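Local coordinates for MAU2 chromatid cohesion factor homolog (PDB 4XDN), which forms a complex with Scc2 that is required for the association of cohesin with chromosomes and takes part in sister chromatid cohesion, at residues Asn227-Ile232 with Glu492-Phe497. Sequence-based numbering, arbitrary orientation.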
loop_
_atom_site.group_PDB
_atom_site.type_symbol
_atom_site.label_atom_id
_atom_site.label_comp_id
_atom_site.label_asym_id
_atom_site.label_seq_id
_atom_site.Cartn_x
_atom_site.Cartn_y
_atom_site.Cartn_z
ATOM N N ASN A 227 2.194 0.197 5.846
ATOM C CA ASN A 227 2.126 -0.881 4.863
ATOM C C ASN A 227 1.845 -2.225 5.522
ATOM O O ASN A 227 1.191 -3.087 4.933
ATOM C CB ASN A 227 3.429 -0.970 4.063
ATOM C CG ASN A 227 3.695 0.271 3.236
ATOM O OD1 ASN A 227 2.790 1.062 2.978
ATOM N ND2 ASN A 227 4.945 0.449 2.816
ATOM N N GLU A 228 2.350 -2.394 6.740
ATOM C CA GLU A 228 2.168 -3.630 7.499
ATOM C C GLU A 228 1.015 -3.512 8.496
ATOM O O GLU A 228 0.679 -4.477 9.185
ATOM C CB GLU A 228 3.459 -3.989 8.239
ATOM C CG GLU A 228 4.653 -4.270 7.333
ATOM C CD GLU A 228 4.492 -5.544 6.518
ATOM O OE1 GLU A 228 3.627 -6.375 6.863
ATOM O OE2 GLU A 228 5.236 -5.713 5.529
ATOM N N ARG A 229 0.418 -2.324 8.561
ATOM C CA ARG A 229 -0.627 -2.015 9.535
ATOM C C ARG A 229 -0.162 -2.281 10.964
ATOM O O ARG A 229 -0.957 -2.657 11.823
ATOM C CB ARG A 229 -1.904 -2.817 9.240
ATOM C CG ARG A 229 -2.562 -2.486 7.904
ATOM C CD ARG A 229 -2.956 -1.021 7.809
ATOM N NE ARG A 229 -4.361 -0.856 7.433
ATOM C CZ ARG A 229 -5.335 -0.476 8.257
ATOM N NH1 ARG A 229 -5.091 -0.203 9.533
ATOM N NH2 ARG A 229 -6.570 -0.362 7.798
ATOM N N PHE A 230 1.128 -2.084 11.213
ATOM C CA PHE A 230 1.655 -2.162 12.569
ATOM C C PHE A 230 1.298 -0.890 13.324
ATOM O O PHE A 230 1.212 0.181 12.722
ATOM C CB PHE A 230 3.176 -2.350 12.569
ATOM C CG PHE A 230 3.631 -3.710 12.119
ATOM C CD1 PHE A 230 2.947 -4.853 12.496
ATOM C CD2 PHE A 230 4.758 -3.844 11.323
ATOM C CE1 PHE A 230 3.371 -6.101 12.085
ATOM C CE2 PHE A 230 5.188 -5.090 10.908
ATOM C CZ PHE A 230 4.494 -6.221 11.291
ATOM N N PRO A 231 1.077 -0.999 14.644
ATOM C CA PRO A 231 0.902 0.212 15.450
ATOM C C PRO A 231 2.101 1.144 15.330
ATOM O O PRO A 231 3.240 0.678 15.379
ATOM C CB PRO A 231 0.775 -0.331 16.876
ATOM C CG PRO A 231 0.255 -1.708 16.707
ATOM C CD PRO A 231 0.863 -2.222 15.438
ATOM N N ILE A 232 1.849 2.437 15.171
ATOM C CA ILE A 232 2.929 3.409 15.076
ATOM C C ILE A 232 3.293 3.917 16.472
ATOM O O ILE A 232 2.435 4.448 17.176
ATOM C CB ILE A 232 2.552 4.601 14.177
ATOM C CG1 ILE A 232 2.029 4.104 12.826
ATOM C CG2 ILE A 232 3.762 5.511 13.980
ATOM C CD1 ILE A 232 1.496 5.197 11.926
ATOM N N GLU A 492 -1.896 -7.372 17.047
ATOM C CA GLU A 492 -0.640 -7.061 16.367
ATOM C C GLU A 492 -0.847 -6.153 15.150
ATOM O O GLU A 492 0.038 -6.031 14.303
ATOM C CB GLU A 492 0.066 -8.357 15.948
ATOM C CG GLU A 492 -0.762 -9.276 15.062
ATOM C CD GLU A 492 -0.128 -10.647 14.882
ATOM O OE1 GLU A 492 0.595 -11.099 15.796
ATOM O OE2 GLU A 492 -0.354 -11.273 13.824
ATOM N N THR A 493 -2.014 -5.514 15.080
ATOM C CA THR A 493 -2.313 -4.533 14.037
ATOM C C THR A 493 -2.770 -3.218 14.663
ATOM O O THR A 493 -3.075 -3.169 15.854
ATOM C CB THR A 493 -3.407 -5.031 13.070
ATOM O OG1 THR A 493 -4.617 -5.288 13.795
ATOM C CG2 THR A 493 -2.960 -6.300 12.361
ATOM N N ASP A 494 -2.826 -2.159 13.858
ATOM C CA ASP A 494 -3.268 -0.856 14.349
ATOM C C ASP A 494 -4.793 -0.781 14.424
ATOM O O ASP A 494 -5.347 0.203 14.911
ATOM C CB ASP A 494 -2.731 0.270 13.458
ATOM C CG ASP A 494 -3.367 0.284 12.080
ATOM O OD1 ASP A 494 -4.457 0.877 11.925
ATOM O OD2 ASP A 494 -2.774 -0.292 11.145
ATOM N N LEU A 495 -5.466 -1.824 13.945
ATOM C CA LEU A 495 -6.924 -1.867 13.957
ATOM C C LEU A 495 -7.477 -1.879 15.379
ATOM O O LEU A 495 -8.626 -1.503 15.606
ATOM C CB LEU A 495 -7.425 -3.095 13.197
ATOM C CG LEU A 495 -7.167 -3.108 11.690
ATOM C CD1 LEU A 495 -7.556 -4.453 11.098
ATOM C CD2 LEU A 495 -7.925 -1.985 11.002
ATOM N N GLN A 496 -6.659 -2.310 16.333
ATOM C CA GLN A 496 -7.066 -2.320 17.734
ATOM C C GLN A 496 -7.299 -0.900 18.237
ATOM O O GLN A 496 -7.917 -0.699 19.280
ATOM C CB GLN A 496 -6.012 -3.013 18.599
ATOM C CG GLN A 496 -4.682 -2.277 18.663
ATOM C CD GLN A 496 -3.611 -3.066 19.390
ATOM O OE1 GLN A 496 -3.623 -3.165 20.616
ATOM N NE2 GLN A 496 -2.677 -3.632 18.636
ATOM N N PHE A 497 -6.792 0.079 17.491
ATOM C CA PHE A 497 -6.975 1.486 17.829
ATOM C C PHE A 497 -7.990 2.147 16.902
ATOM O O PHE A 497 -8.158 3.366 16.926
ATOM C CB PHE A 497 -5.641 2.226 17.757
ATOM C CG PHE A 497 -4.553 1.584 18.570
ATOM C CD1 PHE A 497 -4.667 1.485 19.947
ATOM C CD2 PHE A 497 -3.417 1.084 17.957
ATOM C CE1 PHE A 497 -3.668 0.895 20.698
ATOM C CE2 PHE A 497 -2.414 0.495 18.704
ATOM C CZ PHE A 497 -2.540 0.401 20.075
HETATM O O HOH W 1 -0.285 1.437 10.948
#
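Asp494 OD2 is held by Arg229 NH1, which donates to it at 2.8 Å, and weakly by a water that also donates to the Phe230 carbonyl. The arginine bond is fairly straight (158° at the hydrogen) and arrives on the syn lone pair of OD2, with carboxylate and guanidinium planes only 19° apart. It is part of a salt bridge in which the same NH1 lies 2.7 Å from Asp494 OD1. Two bends in the arginine chain, at chi2 (-59°) and at chi3, carry NH1 to the acid. Arginine suits the place because one guanidinium serves two acids, NH1 pairing with Asp494 and NH2 with Glu447. Leu495 CD2 packs against NH1.

Arg229 is also the first residue to leave helical phi/psi after helix 212-228, with the positive phi of a Schellman motif, which turns the chain toward the loop between helices 472-490 and 499-513. The contact thus joins two interhelical connections far apart in sequence within this largely helical protein. Here the Arg229 carbonyl accepts the backbone N of Asp494 at 2.8 Å, and Thr493 CA adds a CA-H...O contact to the same oxygen.

Beyond this bond Pro231 lays its apolar ring against the loop, CG against Thr493 O and CB at the edge of the Phe497 ring, 3.8 Å from CE2. Gln496 suits its site because its amide can reach back to the Thr493 carbonyl, with NE2 donating to O at 2.8 Å, while its CG lies over the centre of the Phe497 ring. The Phe230 ring meets Glu492 O with its edge, CD1 being 3.6 Å away, and also takes a cation-pi contact from Lys197.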